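Local coordinates for protein lysozyme (Meretrix lusoria, PDB 4PJ2) that hydrolyses the beta-1,4 linkages of bacterial peptidoglycan, lysing Gram-positive cells, and also has chitinase activity, at residues D[38-41]-D[42-46]; D[113-116]-D[117-120]; D[107-110]-D[111-114]. All coordinates share one frame; numbering follows the deposited sequence.

Contact 1 of 3, residues D[38-41]-D[42-46]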
ATOM      1  N   PHE D  38      -9.302 -14.071  -4.563  1.00 25.19           N
ATOM      2  CA  PHE D  38      -9.497 -12.621  -4.482  1.00 23.85           C
ATOM      3  C   PHE D  38      -8.179 -11.857  -4.560  1.00 23.40           C
ATOM      4  O   PHE D  38      -8.164 -10.639  -4.413  1.00 23.10           O
ATOM      5  CB  PHE D  38     -10.272 -12.248  -3.206  1.00 23.38           C
ATOM      6  CG  PHE D  38     -11.711 -12.669  -3.244  1.00 23.44           C
ATOM      7  CD1 PHE D  38     -12.096 -13.925  -2.799  1.00 24.65           C
ATOM      8  CD2 PHE D  38     -12.672 -11.828  -3.783  1.00 23.72           C
ATOM      9  CE1 PHE D  38     -13.432 -14.312  -2.848  1.00 25.41           C
ATOM     10  CE2 PHE D  38     -13.999 -12.209  -3.841  1.00 24.28           C
ATOM     11  CZ  PHE D  38     -14.378 -13.456  -3.384  1.00 24.87           C
ATOM     12  N   GLN D  39      -7.072 -12.563  -4.799  1.00 23.05           N
ATOM     13  CA  GLN D  39      -5.748 -11.935  -4.925  1.00 23.09           C
ATOM     14  C   GLN D  39      -5.449 -11.039  -3.707  1.00 23.07           C
ATOM     15  O   GLN D  39      -5.193  -9.837  -3.826  1.00 23.25           O
ATOM     16  CB  GLN D  39      -5.665 -11.160  -6.234  1.00 23.46           C
ATOM     17  CG  GLN D  39      -5.612 -12.079  -7.450  1.00 24.67           C
ATOM     18  CD  GLN D  39      -4.311 -12.848  -7.508  1.00 24.77           C
ATOM     19  OE1 GLN D  39      -3.270 -12.292  -7.862  1.00 24.55           O
ATOM     20  NE2 GLN D  39      -4.349 -14.114  -7.120  1.00 25.68           N
ATOM     21  N   ILE D  40      -5.458 -11.684  -2.550  1.00 22.54           N
ATOM     22  CA  ILE D  40      -5.248 -11.037  -1.256  1.00 22.39           C
ATOM     23  C   ILE D  40      -3.771 -11.084  -0.896  1.00 21.78           C
ATOM     24  O   ILE D  40      -3.127 -12.132  -1.026  1.00 23.46           O
ATOM     25  CB  ILE D  40      -6.079 -11.774  -0.171  1.00 23.74           C
ATOM     26  CG1 ILE D  40      -7.560 -11.446  -0.355  1.00 24.37           C
ATOM     27  CG2 ILE D  40      -5.622 -11.402   1.242  1.00 24.83           C
ATOM     28  CD1 ILE D  40      -8.489 -12.324   0.467  1.00 25.87           C
ATOM     29  N   LYS D  41      -3.234  -9.946  -0.460  1.00 20.89           N
ATOM     30  CA  LYS D  41      -1.861  -9.884   0.018  1.00 21.66           C
ATOM     31  C   LYS D  41      -1.830  -9.955   1.540  1.00 20.54           C
ATOM     32  O   LYS D  41      -2.860  -9.853   2.207  1.00 20.49           O
ATOM     33  CB  LYS D  41      -1.177  -8.609  -0.479  1.00 23.81           C
ATOM     34  CG  LYS D  41      -1.080  -8.564  -1.991  1.00 26.68           C
ATOM     35  CD  LYS D  41      -0.336  -7.356  -2.517  1.00 28.39           C
ATOM     36  CE  LYS D  41      -1.103  -6.086  -2.175  1.00 28.59           C
ATOM     37  NZ  LYS D  41      -0.610  -4.898  -2.900  1.00 30.76           N
ATOM     38  N   GLU D  42      -0.642 -10.140   2.090  1.00 20.72           N
ATOM     39  CA  GLU D  42      -0.484 -10.367   3.515  1.00 20.60           C
ATOM     40  C   GLU D  42      -1.044  -9.209   4.350  1.00 19.37           C
ATOM     41  O   GLU D  42      -1.707  -9.427   5.356  1.00 19.52           O
ATOM     42  CB  GLU D  42       0.987 -10.606   3.855  1.00 23.54           C
ATOM     43  CG  GLU D  42       1.184 -11.129   5.266  1.00 26.23           C
ATOM     44  CD  GLU D  42       2.614 -11.522   5.553  1.00 29.35           C
ATOM     45  OE1 GLU D  42       3.500 -11.190   4.738  1.00 30.94           O
ATOM     46  OE2 GLU D  42       2.849 -12.167   6.596  1.00 30.49           O
ATOM     47  N   ALA D  43      -0.771  -7.975   3.934  1.00 17.76           N
ATOM     48  CA  ALA D  43      -1.238  -6.806   4.673  1.00 18.08           C
ATOM     49  C   ALA D  43      -2.756  -6.786   4.768  1.00 17.28           C
ATOM     50  O   ALA D  43      -3.335  -6.366   5.780  1.00 17.71           O
ATOM     51  CB  ALA D  43      -0.745  -5.535   4.021  1.00 18.55           C
ATOM     52  N   TYR D  44      -3.401  -7.205   3.684  1.00 17.49           N
ATOM     53  CA  TYR D  44      -4.853  -7.244   3.602  1.00 17.20           C
ATOM     54  C   TYR D  44      -5.382  -8.276   4.589  1.00 17.45           C
ATOM     55  O   TYR D  44      -6.290  -7.992   5.363  1.00 18.31           O
ATOM     56  CB  TYR D  44      -5.263  -7.557   2.173  1.00 17.12           C
ATOM     57  CG  TYR D  44      -6.728  -7.416   1.808  1.00 16.42           C
ATOM     58  CD1 TYR D  44      -7.669  -8.327   2.259  1.00 17.81           C
ATOM     59  CD2 TYR D  44      -7.145  -6.445   0.916  1.00 16.95           C
ATOM     60  CE1 TYR D  44      -8.998  -8.228   1.884  1.00 17.85           C
ATOM     61  CE2 TYR D  44      -8.475  -6.339   0.525  1.00 17.09           C
ATOM     62  CZ  TYR D  44      -9.394  -7.227   1.023  1.00 17.57           C
ATOM     63  OH  TYR D  44     -10.703  -7.161   0.619  1.00 18.15           O
ATOM     64  N   TRP D  45      -4.774  -9.459   4.588  1.00 18.38           N
ATOM     65  CA  TRP D  45      -5.173 -10.532   5.487  1.00 19.59           C
ATOM     66  C   TRP D  45      -5.003 -10.154   6.949  1.00 19.12           C
ATOM     67  O   TRP D  45      -5.862 -10.452   7.779  1.00 21.24           O
ATOM     68  CB  TRP D  45      -4.388 -11.813   5.183  1.00 20.20           C
ATOM     69  CG  TRP D  45      -4.793 -12.960   6.043  1.00 21.45           C
ATOM     70  CD1 TRP D  45      -5.931 -13.700   5.934  1.00 22.18           C
ATOM     71  CD2 TRP D  45      -4.073 -13.494   7.158  1.00 22.85           C
ATOM     72  NE1 TRP D  45      -5.960 -14.669   6.907  1.00 23.26           N
ATOM     73  CE2 TRP D  45      -4.830 -14.564   7.671  1.00 23.88           C
ATOM     74  CE3 TRP D  45      -2.855 -13.177   7.766  1.00 24.02           C
ATOM     75  CZ2 TRP D  45      -4.411 -15.317   8.769  1.00 24.34           C
ATOM     76  CZ3 TRP D  45      -2.442 -13.924   8.852  1.00 25.08           C
ATOM     77  CH2 TRP D  45      -3.213 -14.986   9.339  1.00 25.42           C
ATOM     78  N   ILE D  46      -3.908  -9.478   7.264  1.00 19.03           N
ATOM     79  CA  ILE D  46      -3.670  -9.022   8.627  1.00 18.72           C
ATOM     80  C   ILE D  46      -4.801  -8.084   9.064  1.00 18.61           C
ATOM     81  O   ILE D  46      -5.384  -8.249  10.135  1.00 20.90           O
ATOM     82  CB  ILE D  46      -2.290  -8.318   8.758  1.00 20.40           C
ATOM     83  CG1 ILE D  46      -1.168  -9.357   8.639  1.00 22.24           C
ATOM     84  CG2 ILE D  46      -2.186  -7.530  10.066  1.00 21.36           C
ATOM     85  CD1 ILE D  46       0.228  -8.766   8.480  1.00 24.11           C
TER
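Ile-40 packs against Tyr-44 where a short strand passes into helix 42-47. The CG2 branch does most of the touching. It approaches the tyrosine ring obliquely and lies 3.8 Å from CD1 of Tyr-44. The two side chains cross at about a right angle. CG of Tyr-44 is anti to the backbone N (chi1 -170°), which brings the ring to Ile-40. CG2 also reaches CB of Trp-45, at 4.2 Å.

Lys-41 is the N-cap residue. Its carbonyl oxygen accepts two N-H groups of the first helical turn: Trp-45 N to Lys-41 O is 3.1 Å and nearly straight, while the bond from Tyr-44 N is weak. Ile-40, Lys-41 and Tyr-44 are buried. Exposed Glu-42 marks the looser side. Its extended chain leads off, and only CB stays near the Lys-41 backbone.

Residues 41-46 belong to the experimentally defined substrate-binding segment. Here a putative exported protein occupies the Lys-41 end: NZ bonds to Ser-83 O, Gly-85 O and Ser-88 OG of that chain. Tyr-44 OH bonds to His-93, and its ring stacks on Tyr-72. The contact joins outer strand 40-41 to helix 62-76, reached by Tyr-44, and Lys-41 touches neighbouring strand 32-35.

Contact 2 of 3, residues D[113-116]-D[117-120]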
ATOM      1  N   GLN D 113     -17.368  -4.209 -14.485  1.00 22.50           N
ATOM      2  CA  GLN D 113     -18.761  -4.179 -14.950  1.00 23.32           C
ATOM      3  C   GLN D 113     -18.973  -4.653 -16.378  1.00 24.33           C
ATOM      4  O   GLN D 113     -20.138  -4.825 -16.789  1.00 25.95           O
ATOM      5  CB  GLN D 113     -19.323  -2.767 -14.875  1.00 24.24           C
ATOM      6  CG  GLN D 113     -19.457  -2.231 -13.488  1.00 25.17           C
ATOM      7  CD  GLN D 113     -19.903  -0.798 -13.513  1.00 27.51           C
ATOM      8  OE1 GLN D 113     -21.098  -0.512 -13.512  1.00 29.04           O
ATOM      9  NE2 GLN D 113     -18.950   0.121 -13.585  1.00 28.50           N
ATOM     10  N   LYS D 114     -17.885  -4.916 -17.106  1.00 24.51           N
ATOM     11  CA  LYS D 114     -17.958  -5.525 -18.427  1.00 24.83           C
ATOM     12  C   LYS D 114     -18.027  -7.055 -18.341  1.00 24.94           C
ATOM     13  O   LYS D 114     -18.364  -7.714 -19.331  1.00 26.11           O
ATOM     14  CB  LYS D 114     -16.741  -5.108 -19.254  1.00 25.09           C
ATOM     15  CG  LYS D 114     -16.522  -3.609 -19.317  1.00 26.34           C
ATOM     16  CD  LYS D 114     -15.398  -3.317 -20.259  1.00 27.46           C
ATOM     17  CE  LYS D 114     -14.609  -2.097 -19.903  1.00 30.34           C
ATOM     18  NZ  LYS D 114     -13.891  -1.590 -21.106  1.00 29.17           N
ATOM     19  N   ILE D 115     -17.713  -7.631 -17.187  1.00 24.88           N
ATOM     20  CA  ILE D 115     -17.808  -9.078 -17.029  1.00 23.87           C
ATOM     21  C   ILE D 115     -19.277  -9.519 -17.121  1.00 25.38           C
ATOM     22  O   ILE D 115     -20.159  -8.894 -16.524  1.00 26.74           O
ATOM     23  CB  ILE D 115     -17.233  -9.504 -15.673  1.00 24.14           C
ATOM     24  CG1 ILE D 115     -15.755  -9.101 -15.597  1.00 23.63           C
ATOM     25  CG2 ILE D 115     -17.438 -11.012 -15.453  1.00 24.26           C
ATOM     26  CD1 ILE D 115     -15.083  -9.386 -14.251  1.00 24.35           C
ATOM     27  N   SER D 116     -19.554 -10.574 -17.877  1.00 28.27           N
ATOM     28  CA  SER D 116     -20.926 -11.030 -18.046  1.00 31.17           C
ATOM     29  C   SER D 116     -21.692 -11.178 -16.720  1.00 32.07           C
ATOM     30  O   SER D 116     -21.290 -11.934 -15.830  1.00 33.62           O
ATOM     31  CB  SER D 116     -20.931 -12.343 -18.821  1.00 33.90           C
ATOM     32  OG  SER D 116     -20.128 -12.214 -19.979  1.00 37.01           O
ATOM     33  N   GLY D 117     -22.781 -10.422 -16.597  1.00 32.02           N
ATOM     34  CA  GLY D 117     -23.657 -10.494 -15.440  1.00 31.26           C
ATOM     35  C   GLY D 117     -23.306  -9.495 -14.352  1.00 30.85           C
ATOM     36  O   GLY D 117     -23.946  -9.495 -13.294  1.00 32.61           O
ATOM     37  N   CYS D 118     -22.313  -8.636 -14.607  1.00 29.14           N
ATOM     38  CA  CYS D 118     -21.820  -7.697 -13.602  1.00 27.79           C
ATOM     39  C   CYS D 118     -22.115  -6.234 -13.917  1.00 29.95           C
ATOM     40  O   CYS D 118     -21.704  -5.363 -13.160  1.00 30.43           O
ATOM     41  CB  CYS D 118     -20.301  -7.852 -13.417  1.00 27.00           C
ATOM     42  SG  CYS D 118     -19.832  -9.398 -12.792  1.00 24.80           S
ATOM     43  N   HIS D 119     -22.799  -5.931 -15.018  1.00 31.77           N
ATOM     44  CA  HIS D 119     -23.085  -4.527 -15.297  1.00 35.06           C
ATOM     45  C   HIS D 119     -23.996  -3.926 -14.221  1.00 34.46           C
ATOM     46  O   HIS D 119     -25.048  -4.481 -13.910  1.00 34.22           O
ATOM     47  CB  HIS D 119     -23.714  -4.319 -16.670  1.00 38.79           C
ATOM     48  CG  HIS D 119     -23.985  -2.880 -16.971  1.00 41.57           C
ATOM     49  ND1 HIS D 119     -22.983  -1.987 -17.287  1.00 42.57           N
ATOM     50  CD2 HIS D 119     -25.137  -2.166 -16.965  1.00 42.89           C
ATOM     51  CE1 HIS D 119     -23.507  -0.790 -17.481  1.00 43.14           C
ATOM     52  NE2 HIS D 119     -24.813  -0.870 -17.291  1.00 43.56           N
ATOM     53  N   GLY D 120     -23.577  -2.795 -13.655  1.00 34.48           N
ATOM     54  CA  GLY D 120     -24.347  -2.114 -12.630  1.00 33.86           C
ATOM     55  C   GLY D 120     -24.596  -2.966 -11.398  1.00 32.64           C
ATOM     56  O   GLY D 120     -25.562  -2.749 -10.667  1.00 32.71           O
TER
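Gln-113 reaches across the loop to His-119 and Gly-120. Its CB lies 3.9 Å from Cys-118 O and also near CA of His-119. CG stays beside the same carbonyl oxygen and comes within 4.2 Å of Gly-120 N. At the tip, OE1 accepts a weak hydrogen bond from Gly-120 N, 3.4 Å away. The chain is extended beyond CG (chi2 175°), which carries the amide this far along the returning backbone. NE2 has another partner, the carbonyl O of Trp-109. One amide therefore bonds to the helix before the loop and to the chain after it.

The loop itself reverses through a type II beta turn from Ile-115 to Cys-118. Cys-118 N donates to Ile-115 O at 2.9 Å, tilted from the carbonyl plane. Gly-117 takes the third position of the turn with a positive phi of 93°, the usual place for glycine in a type II turn.

Cys-118 SG sits 3.9 Å from Ile-115 CB and equally near CG2. His-119 CB lies 3.6 Å from Gln-113 O, and that oxygen is at the edge of the imidazole, near its plane.

Ile-115 also rests on Lys-16 and Met-17 of helix 8-19. Cys-118 forms a disulfide with Cys-13 of the same helix. The Cys-118 N to Ile-115 O bond closes the turn, and the disulfide ties it covalently to helix 8-19. The weak amide bond to Gly-120 adds only a modest polar tie.

Contact 3 of 3, residues D[107-110]-D[111-114]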
ATOM      1  N   GLY D 107     -10.670   2.573 -13.487  1.00 23.64           N
ATOM      2  CA  GLY D 107     -10.635   1.641 -14.602  1.00 24.28           C
ATOM      3  C   GLY D 107     -11.026   0.249 -14.155  1.00 23.81           C
ATOM      4  O   GLY D 107     -11.791  -0.436 -14.838  1.00 24.60           O
ATOM      5  N   TYR D 108     -10.544  -0.148 -12.976  1.00 24.01           N
ATOM      6  CA  TYR D 108     -10.872  -1.463 -12.414  1.00 22.43           C
ATOM      7  C   TYR D 108     -12.393  -1.637 -12.320  1.00 22.79           C
ATOM      8  O   TYR D 108     -12.933  -2.660 -12.739  1.00 22.76           O
ATOM      9  CB  TYR D 108     -10.251  -1.600 -11.015  1.00 22.36           C
ATOM     10  CG  TYR D 108     -10.541  -2.897 -10.296  1.00 20.88           C
ATOM     11  CD1 TYR D 108     -11.668  -3.026  -9.480  1.00 21.70           C
ATOM     12  CD2 TYR D 108      -9.665  -3.959 -10.354  1.00 21.01           C
ATOM     13  CE1 TYR D 108     -11.924  -4.190  -8.799  1.00 21.08           C
ATOM     14  CE2 TYR D 108      -9.906  -5.129  -9.670  1.00 20.30           C
ATOM     15  CZ  TYR D 108     -11.050  -5.233  -8.878  1.00 21.23           C
ATOM     16  OH  TYR D 108     -11.304  -6.373  -8.156  1.00 21.32           O
ATOM     17  N   TRP D 109     -13.078  -0.639 -11.756  1.00 22.34           N
ATOM     18  CA  TRP D 109     -14.533  -0.681 -11.617  1.00 22.40           C
ATOM     19  C   TRP D 109     -15.237  -0.655 -12.984  1.00 23.01           C
ATOM     20  O   TRP D 109     -16.197  -1.388 -13.198  1.00 22.75           O
ATOM     21  CB  TRP D 109     -15.008   0.486 -10.750  1.00 22.71           C
ATOM     22  CG  TRP D 109     -16.498   0.657 -10.725  1.00 23.99           C
ATOM     23  CD1 TRP D 109     -17.189   1.773 -11.077  1.00 24.80           C
ATOM     24  CD2 TRP D 109     -17.477  -0.309 -10.305  1.00 24.53           C
ATOM     25  NE1 TRP D 109     -18.539   1.569 -10.908  1.00 25.47           N
ATOM     26  CE2 TRP D 109     -18.743   0.297 -10.441  1.00 24.76           C
ATOM     27  CE3 TRP D 109     -17.406  -1.626  -9.830  1.00 23.71           C
ATOM     28  CZ2 TRP D 109     -19.930  -0.365 -10.115  1.00 24.73           C
ATOM     29  CZ3 TRP D 109     -18.584  -2.278  -9.514  1.00 24.54           C
ATOM     30  CH2 TRP D 109     -19.827  -1.653  -9.665  1.00 24.40           C
ATOM     31  N   ASN D 110     -14.751   0.179 -13.912  1.00 22.84           N
ATOM     32  CA  ASN D 110     -15.321   0.259 -15.251  1.00 24.06           C
ATOM     33  C   ASN D 110     -15.203  -1.086 -15.937  1.00 23.28           C
ATOM     34  O   ASN D 110     -16.138  -1.530 -16.613  1.00 24.21           O
ATOM     35  CB  ASN D 110     -14.596   1.330 -16.070  1.00 27.39           C
ATOM     36  CG  ASN D 110     -15.019   2.739 -15.693  1.00 32.02           C
ATOM     37  OD1 ASN D 110     -16.030   2.932 -15.020  1.00 34.35           O
ATOM     38  ND2 ASN D 110     -14.256   3.732 -16.141  1.00 33.93           N
ATOM     39  N   ARG D 111     -14.055  -1.726 -15.794  1.00 23.14           N
ATOM     40  CA  ARG D 111     -13.812  -3.000 -16.445  1.00 22.85           C
ATOM     41  C   ARG D 111     -14.561  -4.142 -15.765  1.00 23.38           C
ATOM     42  O   ARG D 111     -15.107  -5.016 -16.460  1.00 22.35           O
ATOM     43  CB  ARG D 111     -12.306  -3.297 -16.555  1.00 23.02           C
ATOM     44  CG  ARG D 111     -11.535  -2.364 -17.482  1.00 23.97           C
ATOM     45  CD  ARG D 111     -10.161  -2.938 -17.844  1.00 25.80           C
ATOM     46  NE  ARG D 111      -9.465  -3.478 -16.677  1.00 27.21           N
ATOM     47  CZ  ARG D 111      -8.775  -2.750 -15.806  1.00 28.39           C
ATOM     48  NH1 ARG D 111      -8.671  -1.433 -15.958  1.00 29.42           N
ATOM     49  NH2 ARG D 111      -8.181  -3.347 -14.783  1.00 28.44           N
ATOM     50  N   LEU D 112     -14.615  -4.136 -14.434  1.00 22.26           N
ATOM     51  CA  LEU D 112     -15.287  -5.216 -13.726  1.00 22.12           C
ATOM     52  C   LEU D 112     -16.741  -5.347 -14.199  1.00 22.05           C
ATOM     53  O   LEU D 112     -17.264  -6.447 -14.333  1.00 22.60           O
ATOM     54  CB  LEU D 112     -15.218  -4.984 -12.208  1.00 22.25           C
ATOM     55  CG  LEU D 112     -16.084  -5.872 -11.301  1.00 21.83           C
ATOM     56  CD1 LEU D 112     -15.453  -5.927  -9.907  1.00 21.92           C
ATOM     57  CD2 LEU D 112     -17.522  -5.373 -11.150  0.97 22.19           C
ATOM     58  N   GLN D 113     -17.368  -4.209 -14.485  1.00 22.50           N
ATOM     59  CA  GLN D 113     -18.761  -4.179 -14.950  1.00 23.32           C
ATOM     60  C   GLN D 113     -18.973  -4.653 -16.378  1.00 24.33           C
ATOM     61  O   GLN D 113     -20.138  -4.825 -16.789  1.00 25.95           O
ATOM     62  CB  GLN D 113     -19.323  -2.767 -14.875  1.00 24.24           C
ATOM     63  CG  GLN D 113     -19.457  -2.231 -13.488  1.00 25.17           C
ATOM     64  CD  GLN D 113     -19.903  -0.798 -13.513  1.00 27.51           C
ATOM     65  OE1 GLN D 113     -21.098  -0.512 -13.512  1.00 29.04           O
ATOM     66  NE2 GLN D 113     -18.950   0.121 -13.585  1.00 28.50           N
ATOM     67  N   LYS D 114     -17.885  -4.916 -17.106  1.00 24.51           N
ATOM     68  CA  LYS D 114     -17.958  -5.525 -18.427  1.00 24.83           C
ATOM     69  C   LYS D 114     -18.027  -7.055 -18.341  1.00 24.94           C
ATOM     70  O   LYS D 114     -18.364  -7.714 -19.331  1.00 26.11           O
ATOM     71  CB  LYS D 114     -16.741  -5.108 -19.254  1.00 25.09           C
ATOM     72  CG  LYS D 114     -16.522  -3.609 -19.317  1.00 26.34           C
ATOM     73  CD  LYS D 114     -15.398  -3.317 -20.259  1.00 27.46           C
ATOM     74  CE  LYS D 114     -14.609  -2.097 -19.903  1.00 30.34           C
ATOM     75  NZ  LYS D 114     -13.891  -1.590 -21.106  1.00 29.17           N
TER
HETATM   76  O   HOH W   1     -18.928   2.678 -14.396  1.00 48.91           O
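Arg-111 N donates to Gly-107 O and Leu-112 N to Tyr-108 O, each 2.8 Å, from four residues on. Trp-109 O takes two donors from Gln-113. The backbone N bond is weak. NE2 lies 3.2 Å from Trp-109 O, above the carbonyl plane rather than on a lone pair, while that oxygen is in the plane of the amide. A water accepts from Gln-113 NE2 at 2.7 Å and donates to Asn-110 OD1.

Further out, the Gln-113 amide stacks on one face of the Trp-109 indole, with planes 18° apart. Its CG makes a CH-pi contact with the six-membered ring, 3.8 Å from the centroid and almost on the normal. Leu-112 CD2 meets Trp-109 CZ3 at 3.7 Å, obliquely. CD1 of the same leucine touches Tyr-108 CE1. The leucine branches thus divide between the two rings.

The Arg-111 guanidinium lays one face over Gly-107 O. Tyr-108 OH bonds to Glu-18, the predicted proton donor, which would place the helix beside the active site. The indole rests on Glu-87 and Arg-91 of helix 86-95. Stacking, the bond to Trp-109 O and the water probably fix the Gln-113 amide's rotation, leaving OE1 to its weak partner Gly-120 N.

Overall arrangement
The chain first passes contact 1, where the outer strand 40-41 of the small sheet runs into helix 42-47. Much later comes contact 3, a run of helix 106-112 and the residues just after it. Contact 2 begins on the last residues of contact 3 and closes the loop beyond that helix. The two share Gln-113 and Lys-114, their centres are about 8 Å apart, and they touch through Cys-118 CB and Leu-112 O. Contact 1 lies on the opposite side of the chain's centre, its centre about 21 Å from that of contact 3. No contact nests in another. Contact 1 belongs to the substrate site. Contact 3 packs on helices 8-19 and 86-95, and a disulfide ties contact 2 to helix 8-19.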